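Local coordinates for protein 3',5'-cyclic-nucleotide phosphodiesterase 1 (PDB 4OJV) that is a yeast class-II cyclic-nucleotide phosphodiesterase, a zinc-containing enzyme of the metallo-hydrolase clan that pairs with a second copy of itself, at residues His133-Tyr145 with Leu165-Leu178. Sequence-based numbering, arbitrary orientation.
Sequences HISGLVVNSPSIY and LQKHVFNDLIWPDL. With ZN (zinc ion), chain E.
Leu165 of helix 159-169 slides its CD2 past the side chain of Ile134, meeting Ile134 CD1 at 3.8 Å. One turn on, Val169 forks: CG2 reaches Ile134 CD1 tip to tip, while CG1, anti to the backbone N (chi1 179°), meets Val138 CG2 at 3.7 Å. The same Val138 methyl approaches CZ of Phe170 more loosely, at 4.2 Å; that ring also touches Ile155 and Leu186 of the neighbouring strands 153-157 and 186-190. Ile134 occupies the N-cap position of helix 135-140, directly after His133, whose NE2 binds a zinc ion at 2.1 Å together with Asp132, Asp244, His326 and a water. The Ile134 and Val138 contacts join the helix following the metal-binding HxHxDH motif of the metallo-beta-lactamase fold to helix 159-169 and the loop that follows it. Trp175 lies with Val138 CG1 over one face, a CH-pi contact 3.5 Å from the five-membered ring centroid and 17° off its normal, and with Pro176 CD over the opposite face. Pro142 CG meets CZ2 at the ring's edge. Obliquely to the ring, NE1 gives Ser141 OG a weak, bent hydrogen bond (3.1 Å, 132°). Ser141 OG in turn donates to Val138 O at 2.7 Å; this short bond probably holds the hydroxyl's rotation. Leu178 finally sets CD1 against Ser141 and CD2 at the edge of the Tyr145 ring, 3.6 Å from CE2.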
loop_
_atom_site.group_PDB
_atom_site.type_symbol
_atom_site.label_atom_id
_atom_site.label_comp_id
_atom_site.label_asym_id
_atom_site.label_seq_id
_atom_site.Cartn_x
_atom_site.Cartn_y
_atom_site.Cartn_z
ATOM N N HIS A 133 -5.000 -2.028 7.136
ATOM C CA HIS A 133 -5.859 -3.209 7.047
ATOM C C HIS A 133 -6.848 -3.122 5.924
ATOM O O HIS A 133 -7.614 -4.061 5.719
ATOM C CB HIS A 133 -6.553 -3.487 8.388
ATOM C CG HIS A 133 -5.573 -3.795 9.482
ATOM N ND1 HIS A 133 -5.373 -5.038 10.000
ATOM C CD2 HIS A 133 -4.657 -2.969 10.094
ATOM C CE1 HIS A 133 -4.382 -4.977 10.903
ATOM N NE2 HIS A 133 -3.935 -3.720 10.947
ATOM N N ILE A 134 -6.807 -2.031 5.157
ATOM C CA ILE A 134 -7.778 -1.839 4.073
ATOM C C ILE A 134 -7.191 -1.313 2.763
ATOM O O ILE A 134 -7.909 -1.210 1.785
ATOM C CB ILE A 134 -8.961 -0.924 4.481
ATOM C CG1 ILE A 134 -8.440 0.483 4.811
ATOM C CG2 ILE A 134 -9.741 -1.561 5.622
ATOM C CD1 ILE A 134 -9.512 1.545 4.921
ATOM N N SER A 135 -5.902 -0.982 2.736
ATOM C CA SER A 135 -5.324 -0.307 1.572
ATOM C C SER A 135 -5.414 -1.130 0.279
ATOM O O SER A 135 -5.716 -0.576 -0.785
ATOM C CB SER A 135 -3.884 0.101 1.860
ATOM O OG SER A 135 -3.112 -1.010 2.231
ATOM N N GLY A 136 -5.160 -2.439 0.363
ATOM C CA GLY A 136 -5.277 -3.306 -0.804
ATOM C C GLY A 136 -6.717 -3.515 -1.228
ATOM O O GLY A 136 -7.040 -3.432 -2.410
ATOM N N LEU A 137 -7.594 -3.777 -0.263
ATOM C CA LEU A 137 -9.016 -3.857 -0.544
ATOM C C LEU A 137 -9.461 -2.642 -1.365
ATOM O O LEU A 137 -10.157 -2.775 -2.375
ATOM C CB LEU A 137 -9.795 -3.913 0.780
ATOM C CG LEU A 137 -11.281 -3.547 0.750
ATOM C CD1 LEU A 137 -12.113 -4.532 -0.060
ATOM C CD2 LEU A 137 -11.822 -3.412 2.167
ATOM N N VAL A 138 -9.068 -1.454 -0.912
ATOM C CA VAL A 138 -9.509 -0.238 -1.568
ATOM C C VAL A 138 -8.887 -0.077 -2.956
ATOM O O VAL A 138 -9.600 0.074 -3.950
ATOM C CB VAL A 138 -9.224 0.986 -0.677
ATOM C CG1 VAL A 138 -9.498 2.278 -1.434
ATOM C CG2 VAL A 138 -10.061 0.925 0.597
ATOM N N VAL A 139 -7.566 -0.103 -3.034
ATOM C CA VAL A 139 -6.934 0.168 -4.326
ATOM C C VAL A 139 -7.277 -0.923 -5.353
ATOM O O VAL A 139 -7.435 -0.631 -6.540
ATOM C CB VAL A 139 -5.428 0.419 -4.174
ATOM C CG1 VAL A 139 -4.780 0.643 -5.534
ATOM C CG2 VAL A 139 -5.187 1.624 -3.262
ATOM N N ASN A 140 -7.438 -2.172 -4.894
ATOM C CA ASN A 140 -7.773 -3.279 -5.797
ATOM C C ASN A 140 -9.225 -3.217 -6.288
ATOM O O ASN A 140 -9.552 -3.836 -7.298
ATOM C CB ASN A 140 -7.619 -4.662 -5.132
ATOM C CG ASN A 140 -6.202 -5.034 -4.705
ATOM O OD1 ASN A 140 -6.060 -6.015 -3.976
ATOM N ND2 ASN A 140 -5.179 -4.329 -5.156
ATOM N N SER A 141 -10.095 -2.512 -5.571
ATOM C CA SER A 141 -11.539 -2.618 -5.805
ATOM C C SER A 141 -12.043 -2.311 -7.230
ATOM O O SER A 141 -13.003 -2.935 -7.670
ATOM C CB SER A 141 -12.334 -1.856 -4.734
ATOM O OG SER A 141 -12.090 -0.458 -4.787
ATOM N N PRO A 142 -11.400 -1.387 -7.974
ATOM C CA PRO A 142 -11.919 -1.143 -9.333
ATOM C C PRO A 142 -11.800 -2.348 -10.272
ATOM O O PRO A 142 -12.468 -2.382 -11.304
ATOM C CB PRO A 142 -11.083 0.045 -9.824
ATOM C CG PRO A 142 -10.664 0.740 -8.563
ATOM C CD PRO A 142 -10.402 -0.373 -7.598
ATOM N N SER A 143 -11.002 -3.349 -9.896
ATOM C CA SER A 143 -10.930 -4.592 -10.683
ATOM C C SER A 143 -12.300 -5.246 -10.838
ATOM O O SER A 143 -12.524 -5.980 -11.800
ATOM C CB SER A 143 -9.956 -5.594 -10.050
ATOM O OG SER A 143 -10.431 -6.059 -8.793
ATOM N N ILE A 144 -13.211 -4.987 -9.906
ATOM C CA ILE A 144 -14.544 -5.578 -9.951
ATOM C C ILE A 144 -15.304 -5.165 -11.226
ATOM O O ILE A 144 -16.219 -5.866 -11.642
ATOM C CB ILE A 144 -15.350 -5.228 -8.678
ATOM C CG1 ILE A 144 -14.681 -5.809 -7.432
ATOM C CG2 ILE A 144 -16.766 -5.760 -8.761
ATOM C CD1 ILE A 144 -14.987 -5.072 -6.139
ATOM N N TYR A 145 -14.906 -4.057 -11.854
ATOM C CA TYR A 145 -15.598 -3.537 -13.047
ATOM C C TYR A 145 -14.980 -3.929 -14.378
ATOM O O TYR A 145 -15.344 -3.368 -15.422
ATOM C CB TYR A 145 -15.684 -2.021 -12.988
ATOM C CG TYR A 145 -16.406 -1.539 -11.779
ATOM C CD1 TYR A 145 -17.764 -1.810 -11.604
ATOM C CD2 TYR A 145 -15.742 -0.811 -10.804
ATOM C CE1 TYR A 145 -18.434 -1.371 -10.482
ATOM C CE2 TYR A 145 -16.405 -0.361 -9.680
ATOM C CZ TYR A 145 -17.750 -0.642 -9.527
ATOM O OH TYR A 145 -18.406 -0.193 -8.410
ATOM N N LEU A 165 -15.874 2.725 7.206
ATOM C CA LEU A 165 -15.629 2.543 5.773
ATOM C C LEU A 165 -16.630 3.355 4.939
ATOM O O LEU A 165 -16.263 3.971 3.928
ATOM C CB LEU A 165 -15.666 1.060 5.389
ATOM C CG LEU A 165 -14.567 0.192 6.007
ATOM C CD1 LEU A 165 -14.716 -1.243 5.525
ATOM C CD2 LEU A 165 -13.164 0.715 5.729
ATOM N N GLN A 166 -17.893 3.372 5.373
ATOM C CA GLN A 166 -18.918 4.088 4.635
ATOM C C GLN A 166 -18.659 5.596 4.667
ATOM O O GLN A 166 -18.753 6.267 3.643
ATOM C CB GLN A 166 -20.306 3.757 5.187
ATOM C CG GLN A 166 -21.456 4.230 4.307
ATOM C CD GLN A 166 -21.690 3.292 3.143
ATOM O OE1 GLN A 166 -22.110 2.155 3.330
ATOM N NE2 GLN A 166 -21.412 3.761 1.933
ATOM N N LYS A 167 -18.336 6.117 5.848
ATOM C CA LYS A 167 -18.216 7.562 6.032
ATOM C C LYS A 167 -16.878 8.122 5.545
ATOM O O LYS A 167 -16.815 9.220 4.990
ATOM C CB LYS A 167 -18.407 7.906 7.507
ATOM C CG LYS A 167 -18.386 9.391 7.820
ATOM C CD LYS A 167 -18.819 9.665 9.251
ATOM C CE LYS A 167 -18.605 11.128 9.610
ATOM N NZ LYS A 167 -19.167 12.069 8.601
ATOM N N HIS A 168 -15.804 7.362 5.761
ATOM C CA HIS A 168 -14.451 7.898 5.618
ATOM C C HIS A 168 -13.651 7.362 4.468
ATOM O O HIS A 168 -12.619 7.941 4.146
ATOM C CB HIS A 168 -13.688 7.761 6.930
ATOM C CG HIS A 168 -14.303 8.551 8.045
ATOM N ND1 HIS A 168 -14.383 9.898 8.012
ATOM C CD2 HIS A 168 -14.866 8.148 9.239
ATOM C CE1 HIS A 168 -14.984 10.332 9.128
ATOM N NE2 HIS A 168 -15.280 9.263 9.881
ATOM N N VAL A 169 -14.116 6.282 3.833
ATOM C CA VAL A 169 -13.367 5.661 2.734
ATOM C C VAL A 169 -14.141 5.735 1.425
ATOM O O VAL A 169 -13.710 6.414 0.493
ATOM C CB VAL A 169 -12.953 4.208 3.068
ATOM C CG1 VAL A 169 -12.212 3.584 1.893
ATOM C CG2 VAL A 169 -12.074 4.173 4.310
ATOM N N PHE A 170 -15.274 5.035 1.364
ATOM C CA PHE A 170 -16.067 4.988 0.140
ATOM C C PHE A 170 -17.003 6.183 0.120
ATOM O O PHE A 170 -18.221 6.051 0.273
ATOM C CB PHE A 170 -16.809 3.658 0.031
ATOM C CG PHE A 170 -15.886 2.481 -0.042
ATOM C CD1 PHE A 170 -15.156 2.225 -1.195
ATOM C CD2 PHE A 170 -15.722 1.641 1.052
ATOM C CE1 PHE A 170 -14.277 1.149 -1.260
ATOM C CE2 PHE A 170 -14.851 0.567 0.997
ATOM C CZ PHE A 170 -14.138 0.312 -0.160
ATOM N N ASN A 171 -16.407 7.362 -0.049
ATOM C CA ASN A 171 -17.113 8.621 0.192
ATOM C C ASN A 171 -16.859 9.673 -0.883
ATOM O O ASN A 171 -17.135 10.851 -0.674
ATOM C CB ASN A 171 -16.766 9.176 1.584
ATOM C CG ASN A 171 -15.297 9.563 1.717
ATOM O OD1 ASN A 171 -14.544 9.515 0.748
ATOM N ND2 ASN A 171 -14.897 9.980 2.909
ATOM N N ASP A 172 -16.315 9.249 -2.024
ATOM C CA ASP A 172 -16.022 10.128 -3.159
ATOM C C ASP A 172 -14.920 11.158 -2.906
ATOM O O ASP A 172 -14.667 12.024 -3.744
ATOM C CB ASP A 172 -17.311 10.769 -3.700
ATOM C CG ASP A 172 -18.209 9.755 -4.362
ATOM O OD1 ASP A 172 -17.678 8.907 -5.110
ATOM O OD2 ASP A 172 -19.447 9.821 -4.191
ATOM N N LEU A 173 -14.221 11.005 -1.783
ATOM C CA LEU A 173 -13.121 11.888 -1.411
ATOM C C LEU A 173 -11.821 11.078 -1.246
ATOM O O LEU A 173 -10.839 11.305 -1.949
ATOM C CB LEU A 173 -13.476 12.665 -0.135
ATOM C CG LEU A 173 -14.741 13.531 -0.202
ATOM C CD1 LEU A 173 -15.209 13.927 1.188
ATOM C CD2 LEU A 173 -14.540 14.764 -1.076
ATOM N N ILE A 174 -11.849 10.103 -0.341
ATOM C CA ILE A 174 -10.738 9.167 -0.156
ATOM C C ILE A 174 -10.746 8.095 -1.254
ATOM O O ILE A 174 -9.694 7.617 -1.692
ATOM C CB ILE A 174 -10.803 8.550 1.261
ATOM C CG1 ILE A 174 -10.533 9.630 2.325
ATOM C CG2 ILE A 174 -9.858 7.353 1.395
ATOM C CD1 ILE A 174 -9.176 10.287 2.224
ATOM N N TRP A 175 -11.939 7.728 -1.707
ATOM C CA TRP A 175 -12.094 6.760 -2.791
ATOM C C TRP A 175 -13.441 6.955 -3.425
ATOM O O TRP A 175 -14.390 7.310 -2.721
ATOM C CB TRP A 175 -11.989 5.333 -2.253
ATOM C CG TRP A 175 -11.599 4.343 -3.312
ATOM C CD1 TRP A 175 -12.353 3.298 -3.826
ATOM C CD2 TRP A 175 -10.317 4.293 -4.001
ATOM N NE1 TRP A 175 -11.635 2.615 -4.787
ATOM C CE2 TRP A 175 -10.393 3.172 -4.931
ATOM C CE3 TRP A 175 -9.155 5.051 -3.941
ATOM C CZ2 TRP A 175 -9.325 2.825 -5.747
ATOM C CZ3 TRP A 175 -8.094 4.706 -4.776
ATOM C CH2 TRP A 175 -8.176 3.614 -5.650
ATOM N N PRO A 176 -13.560 6.705 -4.748
ATOM C CA PRO A 176 -14.905 6.726 -5.330
ATOM C C PRO A 176 -15.839 5.814 -4.546
ATOM O O PRO A 176 -15.428 4.734 -4.089
ATOM C CB PRO A 176 -14.670 6.189 -6.743
ATOM C CG PRO A 176 -13.285 6.669 -7.065
ATOM C CD PRO A 176 -12.531 6.453 -5.777
ATOM N N ASP A 177 -17.084 6.256 -4.366
ATOM C CA ASP A 177 -18.029 5.489 -3.573
ATOM C C ASP A 177 -18.615 4.351 -4.410
ATOM O O ASP A 177 -19.733 4.427 -4.933
ATOM C CB ASP A 177 -19.125 6.378 -2.982
ATOM C CG ASP A 177 -20.045 5.615 -2.049
ATOM O OD1 ASP A 177 -19.904 4.369 -1.941
ATOM O OD2 ASP A 177 -20.912 6.274 -1.429
ATOM N N LEU A 178 -17.852 3.267 -4.509
ATOM C CA LEU A 178 -18.246 2.128 -5.329
ATOM C C LEU A 178 -19.470 1.439 -4.763
ATOM O O LEU A 178 -20.177 0.761 -5.503
ATOM C CB LEU A 178 -17.093 1.133 -5.485
ATOM C CG LEU A 178 -15.810 1.714 -6.084
ATOM C CD1 LEU A 178 -14.775 0.612 -6.241
ATOM C CD2 LEU A 178 -16.063 2.420 -7.406
HETATM ZN ZN ZN E . -2.408 -2.690 12.019
HETATM O O HOH W 1 -3.466 -0.988 12.238
#